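Local atomic coordinates of cyclopenase asqI (Emericella nidulans, PDB entry 5YY3), a protein that catalyses, as a zinc-dependent cyclopenase, the ring contraction of 4'-methoxycyclopenin to 4'-methoxyviridicatin, with release of methyl isocyanate, in aspoquinolone biosynthesis. Residues W240-D244 with L291-R295; H418-L424 with C577-D581. All blocks are in the same frame, centred on the assembly; numbering follows the deposited sequence.

How the interactions relate
The two contacts lie far apart in the fold, with centres 41 Å and nearest atoms about 28 Å from each other, and share no helix or strand. Interaction 1 belongs to the helical, hemocyanin-like domain, where a loop meets helix 288-304 through a tyrosine ring, an arginine and a bridging water. Interaction 2 belongs to the β-rich Ig-like part: backbone hydrogen bonds join the lead-in to strand 422-431 to the end of strand 571-580, and apolar side chains pack the strands themselves. Both are largely buried, although interaction 2 has an exposed edge at D581. Interaction 1 also lies beside a second subunit, whereas no other chain of the assembly touches interaction 2.

Interaction 1: residues W240-D244 with L291-R295; sequences WNQYD and LEEWR
A loop without regular structure, W240-D244, runs past one turn of α-helix, L291-R295, and pushes Y243 against it. The CA atoms come closest at Y243 and E292, 7.1 Å apart. Y243 takes chi1 m with chi2 near -7°, so its ring reaches the helix and supplies most of the loop's share of the 248 Å² buried here. L291, whose O accepts from R295 N at 3.0 Å in the helical pattern, meets the ring edge: Y243 CE2 lies 3.7 Å from L291 C and 3.9 Å from L291 CB. One residue on, E292 (m, t) sets its CG 3.5 Å from Y243 CD2 and bends its carboxylate back toward the loop. There a water donates to E292 OE2 (2.6 Å) and accepts from Y243 N (3.0 Å) and R295 NH1 (3.0 Å), tying loop backbone to helix. At the end of the turn R295 (t, t, p) folds over the ring in a cation-pi contact, its CZ 4.7 Å from the Y243 centroid and 10° off the normal. R295 NH1 also gives a weak hydrogen bond to N241 O (3.2 Å, 121°), and R295 CB lies 3.4 Å from Y243 OH. That hydroxyl is hydrogen-bonded to H399 NE2.

The contact lies in the helical hemocyanin-type domain, away from the zinc ligands, buried partly by the second subunit. L355 of helix 355-367 packs on Y243 and L291, and Y403 of helix 391-410 on Y243 and R295, while D244 forms a salt bridge with R405 of the second subunit.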
loop_
_atom_site.group_PDB
_atom_site.type_symbol
_atom_site.label_atom_id
_atom_site.label_comp_id
_atom_site.label_asym_id
_atom_site.label_seq_id
_atom_site.Cartn_x
_atom_site.Cartn_y
_atom_site.Cartn_z
ATOM N N TRP A 240 20.675 1.622 15.767
ATOM C CA TRP A 240 21.014 2.941 16.288
ATOM C C TRP A 240 22.519 3.064 16.409
ATOM O O TRP A 240 23.045 3.245 17.516
ATOM C CB TRP A 240 20.357 3.157 17.654
ATOM C CG TRP A 240 20.381 4.591 18.133
ATOM C CD1 TRP A 240 21.253 5.150 19.020
ATOM C CD2 TRP A 240 19.476 5.631 17.749
ATOM N NE1 TRP A 240 20.950 6.469 19.212
ATOM C CE2 TRP A 240 19.862 6.794 18.443
ATOM C CE3 TRP A 240 18.371 5.690 16.888
ATOM C CZ2 TRP A 240 19.192 8.002 18.302
ATOM C CZ3 TRP A 240 17.710 6.884 16.740
ATOM C CH2 TRP A 240 18.123 8.033 17.445
ATOM N N ASN A 241 23.211 2.921 15.278
ATOM C CA ASN A 241 24.675 2.968 15.251
ATOM C C ASN A 241 25.205 4.401 15.184
ATOM O O ASN A 241 26.273 4.701 15.724
ATOM C CB ASN A 241 25.219 2.155 14.075
ATOM C CG ASN A 241 25.156 0.646 14.322
ATOM O OD1 ASN A 241 25.214 0.191 15.462
ATOM N ND2 ASN A 241 25.017 -0.130 13.249
ATOM N N GLN A 242 24.448 5.268 14.511
ATOM C CA GLN A 242 24.736 6.689 14.424
ATOM C C GLN A 242 23.826 7.441 15.414
ATOM O O GLN A 242 22.603 7.425 15.287
ATOM C CB GLN A 242 24.545 7.184 12.973
ATOM C CG GLN A 242 25.331 6.361 11.915
ATOM C CD GLN A 242 25.157 6.863 10.460
ATOM O OE1 GLN A 242 24.371 7.783 10.181
ATOM N NE2 GLN A 242 25.881 6.231 9.524
ATOM N N TYR A 243 24.416 8.086 16.411
ATOM C CA TYR A 243 23.625 8.633 17.522
ATOM C C TYR A 243 22.939 9.968 17.185
ATOM O O TYR A 243 22.124 10.468 17.962
ATOM C CB TYR A 243 24.503 8.807 18.779
ATOM C CG TYR A 243 25.058 7.524 19.354
ATOM C CD1 TYR A 243 24.657 6.280 18.861
ATOM C CD2 TYR A 243 26.006 7.554 20.391
ATOM C CE1 TYR A 243 25.179 5.099 19.383
ATOM C CE2 TYR A 243 26.533 6.376 20.922
ATOM C CZ TYR A 243 26.108 5.155 20.415
ATOM O OH TYR A 243 26.611 3.983 20.930
ATOM N N ASP A 244 23.269 10.543 16.033
ATOM C CA ASP A 244 22.587 11.736 15.550
ATOM C C ASP A 244 21.470 11.366 14.583
ATOM O O ASP A 244 21.121 12.132 13.689
ATOM C CB ASP A 244 23.579 12.678 14.872
ATOM C CG ASP A 244 24.316 12.007 13.725
ATOM O OD1 ASP A 244 24.322 10.751 13.680
ATOM O OD2 ASP A 244 24.903 12.726 12.879
ATOM N N LEU A 291 28.529 9.864 24.739
ATOM C CA LEU A 291 28.152 8.479 24.461
ATOM C C LEU A 291 28.927 7.953 23.254
ATOM O O LEU A 291 29.425 6.825 23.271
ATOM C CB LEU A 291 26.646 8.362 24.226
ATOM C CG LEU A 291 25.803 8.607 25.478
ATOM C CD1 LEU A 291 24.871 9.777 25.249
ATOM C CD2 LEU A 291 25.019 7.383 25.850
ATOM N N GLU A 292 29.046 8.789 22.223
ATOM C CA GLU A 292 29.793 8.431 21.021
ATOM C C GLU A 292 31.245 8.069 21.362
ATOM O O GLU A 292 31.795 7.099 20.839
ATOM C CB GLU A 292 29.747 9.582 20.004
ATOM C CG GLU A 292 28.340 9.991 19.600
ATOM C CD GLU A 292 28.308 11.089 18.562
ATOM O OE1 GLU A 292 29.162 11.991 18.647
ATOM O OE2 GLU A 292 27.426 11.058 17.668
ATOM N N GLU A 293 31.858 8.845 22.249
ATOM C CA GLU A 293 33.235 8.571 22.668
ATOM C C GLU A 293 33.386 7.175 23.314
ATOM O O GLU A 293 34.252 6.394 22.913
ATOM C CB GLU A 293 33.711 9.657 23.621
ATOM C CG GLU A 293 34.970 9.280 24.360
ATOM C CD GLU A 293 35.573 10.443 25.120
ATOM O OE1 GLU A 293 34.801 11.268 25.662
ATOM O OE2 GLU A 293 36.823 10.519 25.165
ATOM N N TRP A 294 32.528 6.866 24.287
ATOM C CA TRP A 294 32.431 5.519 24.862
ATOM C C TRP A 294 32.305 4.432 23.784
ATOM O O TRP A 294 33.056 3.454 23.788
ATOM C CB TRP A 294 31.230 5.438 25.820
ATOM C CG TRP A 294 31.401 6.234 27.094
ATOM C CD1 TRP A 294 32.579 6.656 27.640
ATOM C CD2 TRP A 294 30.361 6.694 27.975
ATOM N NE1 TRP A 294 32.342 7.346 28.805
ATOM C CE2 TRP A 294 30.993 7.387 29.036
ATOM C CE3 TRP A 294 28.964 6.586 27.975
ATOM C CZ2 TRP A 294 30.272 7.970 30.088
ATOM C CZ3 TRP A 294 28.244 7.165 29.023
ATOM C CH2 TRP A 294 28.900 7.850 30.065
ATOM N N ARG A 295 31.357 4.622 22.867
ATOM C CA ARG A 295 31.150 3.720 21.733
ATOM C C ARG A 295 32.434 3.540 20.928
ATOM O O ARG A 295 32.809 2.417 20.593
ATOM C CB ARG A 295 30.041 4.251 20.811
ATOM C CG ARG A 295 29.905 3.500 19.481
ATOM C CD ARG A 295 29.167 4.344 18.448
ATOM N NE ARG A 295 30.006 5.451 18.004
ATOM C CZ ARG A 295 29.565 6.544 17.385
ATOM N NH1 ARG A 295 28.269 6.693 17.145
ATOM N NH2 ARG A 295 30.423 7.502 17.018
HETATM O O HOH W 1 27.124 9.216 15.872
#

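Interaction 2: residues H418-L424 with C577-D581; sequences HRAEVVL and CIATD
R419 and A420 are extended, antiparallel to the end of strand 571-580; H418 (phi/psi -129/33) is not. R419 and T580 form a single bridge, a non-hydrogen-bonded pair with CA atoms 4.6 Å apart, framed by two backbone bonds: A420 N to A579 O (2.9 Å, 168°) and D581 N to H418 O (2.9 Å, 145°). H418 O receives a CA-H...O contact from T580 CA (3.2 Å), and A420 CB lies 3.9 Å from A579 CB. An inverse gamma turn centred on E421 follows, V422 N reaching A420 O weakly at 2.8 Å; E421 O is taken by Q487 NE2. T580 OG1 bonds to D582 OD1 and R492 NE.

Past the turn the axes of 422-424 and 577-580 approach to 8.0 Å at 172°, and A579 CB meets V422 CG1 at 3.8 Å and L424 CD1 at 4.0 Å; L424 CD1 sits 3.8 Å from C577 SG. Such packing without pairing is consistent with an Ig-like β-sandwich: 422-431 pairs with strand 461-475, and 571-580 with 487-497 and 636-644.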
loop_
_atom_site.group_PDB
_atom_site.type_symbol
_atom_site.label_atom_id
_atom_site.label_comp_id
_atom_site.label_asym_id
_atom_site.label_seq_id
_atom_site.Cartn_x
_atom_site.Cartn_y
_atom_site.Cartn_z
ATOM N N HIS A 418 33.658 -29.416 19.895
ATOM C CA HIS A 418 32.927 -30.079 20.971
ATOM C C HIS A 418 31.835 -31.010 20.421
ATOM O O HIS A 418 30.779 -31.172 21.040
ATOM C CB HIS A 418 32.322 -29.041 21.919
ATOM C CG HIS A 418 33.322 -28.081 22.487
ATOM N ND1 HIS A 418 34.075 -28.363 23.608
ATOM C CD2 HIS A 418 33.685 -26.830 22.099
ATOM C CE1 HIS A 418 34.858 -27.332 23.883
ATOM N NE2 HIS A 418 34.641 -26.393 22.982
ATOM N N ARG A 419 32.101 -31.610 19.260
ATOM C CA ARG A 419 31.175 -32.558 18.639
ATOM C C ARG A 419 30.885 -33.764 19.546
ATOM O O ARG A 419 31.788 -34.298 20.177
ATOM C CB ARG A 419 31.740 -33.065 17.293
ATOM C CG ARG A 419 33.113 -33.780 17.397
ATOM C CD ARG A 419 33.338 -34.847 16.321
ATOM N NE ARG A 419 33.638 -34.302 14.994
ATOM C CZ ARG A 419 33.471 -34.969 13.842
ATOM N NH1 ARG A 419 32.993 -36.218 13.837
ATOM N NH2 ARG A 419 33.766 -34.379 12.683
ATOM N N ALA A 420 29.631 -34.198 19.608
ATOM C CA ALA A 420 29.322 -35.481 20.233
ATOM C C ALA A 420 29.613 -36.601 19.240
ATOM O O ALA A 420 29.433 -36.429 18.033
ATOM C CB ALA A 420 27.878 -35.536 20.689
ATOM N N GLU A 421 30.062 -37.749 19.748
ATOM C CA GLU A 421 30.371 -38.888 18.896
ATOM C C GLU A 421 29.068 -39.581 18.516
ATOM O O GLU A 421 28.680 -40.625 19.065
ATOM C CB GLU A 421 31.333 -39.846 19.593
ATOM C CG GLU A 421 32.820 -39.532 19.375
ATOM C CD GLU A 421 33.708 -40.234 20.391
ATOM O OE1 GLU A 421 33.701 -39.807 21.565
ATOM O OE2 GLU A 421 34.402 -41.216 20.029
ATOM N N VAL A 422 28.405 -38.993 17.538
ATOM C CA VAL A 422 27.056 -39.376 17.214
ATOM C C VAL A 422 26.786 -39.004 15.762
ATOM O O VAL A 422 27.432 -38.113 15.212
ATOM C CB VAL A 422 26.078 -38.691 18.208
ATOM C CG1 VAL A 422 25.016 -37.831 17.500
ATOM C CG2 VAL A 422 25.475 -39.709 19.124
ATOM N N VAL A 423 25.867 -39.711 15.122
ATOM C CA VAL A 423 25.438 -39.319 13.789
ATOM C C VAL A 423 24.001 -38.873 13.869
ATOM O O VAL A 423 23.145 -39.650 14.309
ATOM C CB VAL A 423 25.567 -40.468 12.771
ATOM C CG1 VAL A 423 24.889 -40.095 11.453
ATOM C CG2 VAL A 423 27.037 -40.823 12.545
ATOM N N LEU A 424 23.739 -37.627 13.468
ATOM C CA LEU A 424 22.373 -37.110 13.405
ATOM C C LEU A 424 21.797 -37.250 12.007
ATOM O O LEU A 424 22.508 -37.098 11.013
ATOM C CB LEU A 424 22.307 -35.628 13.819
ATOM C CG LEU A 424 22.589 -35.246 15.274
ATOM C CD1 LEU A 424 22.199 -33.784 15.570
ATOM C CD2 LEU A 424 21.886 -36.202 16.227
ATOM N N CYS A 577 20.292 -28.655 13.759
ATOM C CA CYS A 577 20.492 -29.387 14.991
ATOM C C CYS A 577 21.942 -29.840 15.067
ATOM O O CYS A 577 22.473 -30.464 14.141
ATOM C CB CYS A 577 19.542 -30.588 15.094
ATOM S SG CYS A 577 19.534 -31.313 16.783
ATOM N N ILE A 578 22.595 -29.491 16.163
ATOM C CA ILE A 578 23.957 -29.941 16.393
ATOM C C ILE A 578 23.988 -30.788 17.672
ATOM O O ILE A 578 23.261 -30.511 18.635
ATOM C CB ILE A 578 24.953 -28.738 16.480
ATOM C CG1 ILE A 578 26.391 -29.224 16.699
ATOM C CG2 ILE A 578 24.556 -27.748 17.563
ATOM C CD1 ILE A 578 27.423 -28.109 16.604
ATOM N N ALA A 579 24.789 -31.849 17.665
ATOM C CA ALA A 579 24.978 -32.641 18.877
ATOM C C ALA A 579 26.335 -32.327 19.496
ATOM O O ALA A 579 27.381 -32.488 18.860
ATOM C CB ALA A 579 24.849 -34.144 18.577
ATOM N N THR A 580 26.330 -31.861 20.735
ATOM C CA THR A 580 27.595 -31.576 21.388
ATOM C C THR A 580 27.852 -32.514 22.556
ATOM O O THR A 580 26.922 -33.008 23.201
ATOM C CB THR A 580 27.670 -30.100 21.886
ATOM O OG1 THR A 580 26.600 -29.828 22.801
ATOM C CG2 THR A 580 27.587 -29.143 20.714
ATOM N N ASP A 581 29.130 -32.780 22.790
ATOM C CA ASP A 581 29.588 -33.334 24.059
ATOM C C ASP A 581 29.980 -32.200 24.986
ATOM O O ASP A 581 30.946 -31.500 24.719
ATOM C CB ASP A 581 30.785 -34.263 23.867
ATOM C CG ASP A 581 31.281 -34.845 25.178
ATOM O OD1 ASP A 581 30.443 -35.170 26.049
ATOM O OD2 ASP A 581 32.515 -34.961 25.341
#